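Side-chain contacts in heme oxygenase (Chlamydomonas reinhardtii, PDB 4RAJ), which probably catalyses the oxygen-dependent cleavage of heme to biliverdin, with release of iron and carbon monoxide: residues A[25-30]-A[209-214]; A[141-146]-A[215-220]. All coordinates share one frame; numbering follows the deposited sequence.

Contact 1. Residues A[25-30]-A[209-214]; sequences SKASRK and QLLSEH
Ser28 and His214 make the buried side of this contact. Ser28 OG lies 2.9 Å from His214 NE2 in a hydrogen bond. It sits at the ring's edge, near the ring plane. Ser28 CB comes alongside the same nitrogen, 3.3 Å from His214 NE2, and the CH group next to it is also near, with Ser28 CB 3.7 Å from His214 CD2. CG of His214 is anti to the backbone N (chi1 173°), which carries the imidazole off helix 204-227 to the serine. Ser28 OG also bonds to Leu24 O, so the serine links the ring to the last turn of helix 20-27. The other ring nitrogen, His214 ND1, bonds to Thr146 OG1. With both nitrogens engaged, the rotation of the ring is fixed. Phe218 packs against it edge-to-face. In the all-helical heme oxygenase fold, Ser28 marks the break between helix 20-27 and helix 29-47. The latter probably corresponds to the proximal heme helix of the family. The contact thus joins this break to helix 204-227. With an alanine in place of His214, Ser28 OG and Thr146 OG1 would probably lose the ring that bridges them, though each keeps a bond to a main-chain oxygen, and a gap would open beside helix 204-227. Toward solvent the contact thins to one apolar touch. Ala27 CB meets Leu211 CD1 at 3.5 Å, closer than usual for two carbons, though Ala27 is exposed. One methyl branch of Leu211 does the touching. The leucine also packs on Arg23 and Leu24. Ser25 adds little: its N is 4.2 Å from His214 NE2, and its hydroxyl bonds instead to Thr21 O and Tyr145 OH.

Contact 2. Residues A[141-146]-A[215-220]; sequences LAHVYT and LAAFGH
Thr146 meets Ala217 and Phe218 where helix 140-151 crosses helix 204-227 in the all-helical heme oxygenase fold. The two short helical segments cross at -59°, with their axes 9.2 Å apart at closest approach. By its sequence, helix 140-151 probably belongs to the distal heme helix of the family. Thr146, Ala217 and His143 bury the most area here. Ala217 CB points into the junction and meets Thr146 CG2 at 3.6 Å. It is also 3.8 Å from Thr146 CB. On its other flank, His143 ND1 approaches obliquely, 4.2 Å from Ala217 CB. That ring is held by bonds from ND1 to Tyr125 OH and from NE2 to Glu213 OE1. Thr146 CG2 also lies over one face of the Phe218 ring, 3.8 Å from Phe218 CE2, in a CH-pi contact. Thr146 and Phe218 help line the pocket that holds a polyether molecule, probably from the crystallisation liquor. This pocket is consistent with the vacant heme site. OG1 of Thr146 is anti to the carbonyl carbon (chi1 -51°), which turns it back along its own helix. Besides its partner His214, Thr146 OG1 has a bond within the helix: it donates to Ala142 O at 3.0 Å, tilted 22° from the carbonyl plane, while Thr146 N reaches this oxygen from the opposite face.

In the fold
Both contacts use helix 204-227, on consecutive six-residue segments: 209-214 serves contact 1 and 215-220 contact 2. Their centres are about 8 Å apart. Along the chain the order is 25-30, 141-146, 209-214, 215-220, so the two contacts interleave. Contact 2 is more central, about 8 Å from the centre of the chain, against about 15 Å for contact 1. The two also touch directly, where Leu210 O packs 3.4 Å from Ala142 CB. Helix 204-227 therefore joins the break before helix 29-47 to helix 140-151. Helices 29-47 and 140-151 probably correspond to the proximal and distal heme helices.

Contact 1. Residues A[25-30]-A[209-214]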
loop_
_atom_site.group_PDB
_atom_site.type_symbol
_atom_site.label_atom_id
_atom_site.label_comp_id
_atom_site.label_asym_id
_atom_site.label_seq_id
_atom_site.Cartn_x
_atom_site.Cartn_y
_atom_site.Cartn_z
ATOM N N SER A 25 7.641 -5.823 -12.904
ATOM C CA SER A 25 7.243 -4.529 -13.452
ATOM C C SER A 25 6.852 -4.627 -14.927
ATOM O O SER A 25 5.926 -3.953 -15.367
ATOM C CB SER A 25 8.360 -3.504 -13.258
ATOM O OG SER A 25 8.666 -3.392 -11.879
ATOM N N LYS A 26 7.541 -5.475 -15.689
ATOM C CA LYS A 26 7.149 -5.718 -17.080
ATOM C C LYS A 26 5.781 -6.376 -17.170
ATOM O O LYS A 26 4.965 -6.023 -18.022
ATOM C CB LYS A 26 8.173 -6.597 -17.808
ATOM C CG LYS A 26 9.445 -5.876 -18.211
ATOM C CD LYS A 26 10.173 -6.618 -19.329
ATOM C CE LYS A 26 10.556 -8.027 -18.913
ATOM N NZ LYS A 26 11.277 -8.750 -19.996
ATOM N N ALA A 27 5.534 -7.353 -16.309
ATOM C CA ALA A 27 4.266 -8.066 -16.352
ATOM C C ALA A 27 3.099 -7.171 -15.928
ATOM O O ALA A 27 1.981 -7.337 -16.414
ATOM C CB ALA A 27 4.326 -9.298 -15.483
ATOM N N SER A 28 3.357 -6.219 -15.032
ATOM C CA SER A 28 2.275 -5.386 -14.503
ATOM C C SER A 28 2.063 -4.084 -15.271
ATOM O O SER A 28 1.246 -3.256 -14.868
ATOM C CB SER A 28 2.519 -5.061 -13.026
ATOM O OG SER A 28 3.688 -4.276 -12.850
ATOM N N ARG A 29 2.779 -3.914 -16.380
ATOM C CA ARG A 29 2.738 -2.662 -17.132
ATOM C C ARG A 29 1.314 -2.254 -17.525
ATOM O O ARG A 29 0.914 -1.111 -17.301
ATOM C CB ARG A 29 3.613 -2.762 -18.381
ATOM C CG ARG A 29 3.803 -1.433 -19.100
ATOM C CD ARG A 29 4.372 -1.620 -20.499
ATOM N NE ARG A 29 3.411 -2.251 -21.403
ATOM C CZ ARG A 29 2.459 -1.596 -22.063
ATOM N NH1 ARG A 29 2.334 -0.283 -21.924
ATOM N NH2 ARG A 29 1.630 -2.255 -22.862
ATOM N N LYS A 30 0.547 -3.186 -18.082
ATOM C CA LYS A 30 -0.802 -2.886 -18.557
ATOM C C LYS A 30 -1.806 -2.590 -17.429
ATOM O O LYS A 30 -2.636 -1.688 -17.554
ATOM C CB LYS A 30 -1.325 -4.035 -19.424
ATOM C CG LYS A 30 -0.822 -4.001 -20.861
ATOM C CD LYS A 30 -1.614 -4.959 -21.747
ATOM C CE LYS A 30 -1.333 -6.415 -21.394
ATOM N NZ LYS A 30 -1.599 -7.341 -22.535
ATOM N N GLN A 209 4.840 -17.368 -8.194
ATOM C CA GLN A 209 3.823 -16.950 -7.237
ATOM C C GLN A 209 3.972 -15.490 -6.857
ATOM O O GLN A 209 2.984 -14.801 -6.653
ATOM C CB GLN A 209 3.883 -17.794 -5.973
ATOM C CG GLN A 209 3.240 -19.155 -6.087
ATOM C CD GLN A 209 3.259 -19.892 -4.770
ATOM O OE1 GLN A 209 4.299 -19.999 -4.128
ATOM N NE2 GLN A 209 2.105 -20.389 -4.351
ATOM N N LEU A 210 5.210 -15.027 -6.741
ATOM C CA LEU A 210 5.459 -13.627 -6.408
ATOM C C LEU A 210 4.973 -12.718 -7.526
ATOM O O LEU A 210 4.390 -11.663 -7.275
ATOM C CB LEU A 210 6.952 -13.402 -6.135
ATOM C CG LEU A 210 7.469 -14.098 -4.873
ATOM C CD1 LEU A 210 8.995 -14.169 -4.864
ATOM C CD2 LEU A 210 6.956 -13.351 -3.639
ATOM N N LEU A 211 5.212 -13.128 -8.766
ATOM C CA LEU A 211 4.647 -12.437 -9.927
ATOM C C LEU A 211 3.125 -12.385 -9.812
ATOM O O LEU A 211 2.525 -11.322 -9.964
ATOM C CB LEU A 211 5.065 -13.128 -11.242
ATOM C CG LEU A 211 4.438 -12.595 -12.540
ATOM C CD1 LEU A 211 4.499 -11.085 -12.536
ATOM C CD2 LEU A 211 5.162 -13.139 -13.762
ATOM N N SER A 212 2.505 -13.532 -9.544
ATOM C CA SER A 212 1.055 -13.591 -9.463
ATOM C C SER A 212 0.523 -12.690 -8.354
ATOM O O SER A 212 -0.484 -12.028 -8.533
ATOM C CB SER A 212 0.582 -15.023 -9.243
ATOM O OG SER A 212 0.834 -15.806 -10.391
ATOM N N GLU A 213 1.199 -12.664 -7.212
ATOM C CA GLU A 213 0.707 -11.880 -6.093
ATOM C C GLU A 213 0.881 -10.381 -6.344
ATOM O O GLU A 213 0.064 -9.588 -5.896
ATOM C CB GLU A 213 1.398 -12.303 -4.798
ATOM C CG GLU A 213 0.908 -13.671 -4.308
ATOM C CD GLU A 213 -0.588 -13.695 -4.029
ATOM O OE1 GLU A 213 -1.117 -12.714 -3.452
ATOM O OE2 GLU A 213 -1.238 -14.699 -4.395
ATOM N N HIS A 214 1.942 -10.013 -7.062
ATOM C CA HIS A 214 2.180 -8.634 -7.513
ATOM C C HIS A 214 0.993 -8.153 -8.376
ATOM O O HIS A 214 0.444 -7.078 -8.153
ATOM C CB HIS A 214 3.510 -8.581 -8.287
ATOM C CG HIS A 214 3.811 -7.271 -8.955
ATOM N ND1 HIS A 214 3.997 -6.096 -8.258
ATOM C CD2 HIS A 214 4.011 -6.971 -10.262
ATOM C CE1 HIS A 214 4.287 -5.125 -9.108
ATOM N NE2 HIS A 214 4.290 -5.626 -10.331
#

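Contact 2. Residues A[141-146]-A[215-220]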
loop_
_atom_site.group_PDB
_atom_site.type_symbol
_atom_site.label_atom_id
_atom_site.label_comp_id
_atom_site.label_asym_id
_atom_site.label_seq_id
_atom_site.Cartn_x
_atom_site.Cartn_y
_atom_site.Cartn_z
ATOM N N LEU A 141 5.713 -10.462 0.617
ATOM C CA LEU A 141 6.768 -9.558 0.162
ATOM C C LEU A 141 6.468 -8.999 -1.223
ATOM O O LEU A 141 6.903 -7.894 -1.554
ATOM C CB LEU A 141 8.135 -10.266 0.186
ATOM C CG LEU A 141 8.677 -10.705 1.553
ATOM C CD1 LEU A 141 9.884 -11.628 1.369
ATOM C CD2 LEU A 141 9.066 -9.516 2.425
ATOM N N ALA A 142 5.691 -9.740 -2.019
ATOM C CA ALA A 142 5.232 -9.250 -3.306
ATOM C C ALA A 142 4.251 -8.115 -3.108
ATOM O O ALA A 142 4.203 -7.184 -3.915
ATOM C CB ALA A 142 4.584 -10.383 -4.124
ATOM N N HIS A 143 3.461 -8.184 -2.041
ATOM C CA HIS A 143 2.529 -7.102 -1.777
ATOM C C HIS A 143 3.197 -5.875 -1.173
ATOM O O HIS A 143 2.745 -4.748 -1.399
ATOM C CB HIS A 143 1.372 -7.555 -0.890
ATOM C CG HIS A 143 0.508 -8.598 -1.520
ATOM N ND1 HIS A 143 -0.863 -8.481 -1.560
ATOM C CD2 HIS A 143 0.791 -9.836 -1.986
ATOM C CE1 HIS A 143 -1.374 -9.544 -2.156
ATOM N NE2 HIS A 143 -0.393 -10.392 -2.403
ATOM N N VAL A 144 4.259 -6.092 -0.416
ATOM C CA VAL A 144 5.098 -4.985 0.022
ATOM C C VAL A 144 5.682 -4.280 -1.195
ATOM O O VAL A 144 5.673 -3.052 -1.281
ATOM C CB VAL A 144 6.245 -5.465 0.929
ATOM C CG1 VAL A 144 7.216 -4.310 1.234
ATOM C CG2 VAL A 144 5.689 -6.054 2.212
ATOM N N TYR A 145 6.177 -5.071 -2.147
ATOM C CA TYR A 145 6.811 -4.514 -3.339
ATOM C C TYR A 145 5.849 -3.586 -4.075
ATOM O O TYR A 145 6.220 -2.476 -4.480
ATOM C CB TYR A 145 7.310 -5.635 -4.276
ATOM C CG TYR A 145 7.915 -5.105 -5.558
ATOM C CD1 TYR A 145 9.099 -4.382 -5.536
ATOM C CD2 TYR A 145 7.314 -5.337 -6.790
ATOM C CE1 TYR A 145 9.665 -3.886 -6.702
ATOM C CE2 TYR A 145 7.878 -4.847 -7.969
ATOM C CZ TYR A 145 9.056 -4.121 -7.914
ATOM O OH TYR A 145 9.630 -3.624 -9.066
ATOM N N THR A 146 4.600 -4.028 -4.190
ATOM C CA THR A 146 3.557 -3.299 -4.894
ATOM C C THR A 146 3.018 -2.087 -4.137
ATOM O O THR A 146 2.904 -1.000 -4.699
ATOM C CB THR A 146 2.363 -4.215 -5.193
ATOM O OG1 THR A 146 2.825 -5.418 -5.839
ATOM C CG2 THR A 146 1.347 -3.505 -6.085
ATOM N N LEU A 215 0.588 -8.965 -9.350
ATOM C CA LEU A 215 -0.556 -8.615 -10.188
ATOM C C LEU A 215 -1.833 -8.549 -9.351
ATOM O O LEU A 215 -2.705 -7.712 -9.592
ATOM C CB LEU A 215 -0.722 -9.634 -11.328
ATOM C CG LEU A 215 0.439 -9.714 -12.311
ATOM C CD1 LEU A 215 0.199 -10.865 -13.295
ATOM C CD2 LEU A 215 0.611 -8.390 -13.046
ATOM N N ALA A 216 -1.947 -9.450 -8.376
ATOM C CA ALA A 216 -3.157 -9.526 -7.553
ATOM C C ALA A 216 -3.328 -8.259 -6.723
ATOM O O ALA A 216 -4.455 -7.824 -6.477
ATOM C CB ALA A 216 -3.128 -10.750 -6.634
ATOM N N ALA A 217 -2.215 -7.674 -6.291
ATOM C CA ALA A 217 -2.284 -6.445 -5.498
ATOM C C ALA A 217 -2.891 -5.319 -6.323
ATOM O O ALA A 217 -3.729 -4.569 -5.824
ATOM C CB ALA A 217 -0.900 -6.060 -4.980
ATOM N N PHE A 218 -2.492 -5.204 -7.590
ATOM C CA PHE A 218 -3.131 -4.228 -8.480
ATOM C C PHE A 218 -4.618 -4.534 -8.615
ATOM O O PHE A 218 -5.465 -3.641 -8.552
ATOM C CB PHE A 218 -2.487 -4.222 -9.869
ATOM C CG PHE A 218 -1.182 -3.499 -9.934
ATOM C CD1 PHE A 218 -1.147 -2.130 -10.175
ATOM C CD2 PHE A 218 0.015 -4.179 -9.774
ATOM C CE1 PHE A 218 0.060 -1.452 -10.245
ATOM C CE2 PHE A 218 1.228 -3.506 -9.838
ATOM C CZ PHE A 218 1.248 -2.140 -10.069
ATOM N N GLY A 219 -4.930 -5.807 -8.819
ATOM C CA GLY A 219 -6.312 -6.216 -8.998
ATOM C C GLY A 219 -7.177 -5.868 -7.800
ATOM O O GLY A 219 -8.291 -5.335 -7.954
ATOM N N HIS A 220 -6.667 -6.171 -6.607
ATOM C CA HIS A 220 -7.384 -5.864 -5.377
ATOM C C HIS A 220 -7.560 -4.356 -5.221
ATOM O O HIS A 220 -8.638 -3.879 -4.857
ATOM C CB HIS A 220 -6.650 -6.446 -4.172
ATOM C CG HIS A 220 -6.851 -7.921 -3.995
ATOM N ND1 HIS A 220 -8.054 -8.462 -3.594
ATOM C CD2 HIS A 220 -6.000 -8.965 -4.154
ATOM C CE1 HIS A 220 -7.939 -9.778 -3.524
ATOM N NE2 HIS A 220 -6.700 -10.109 -3.854
#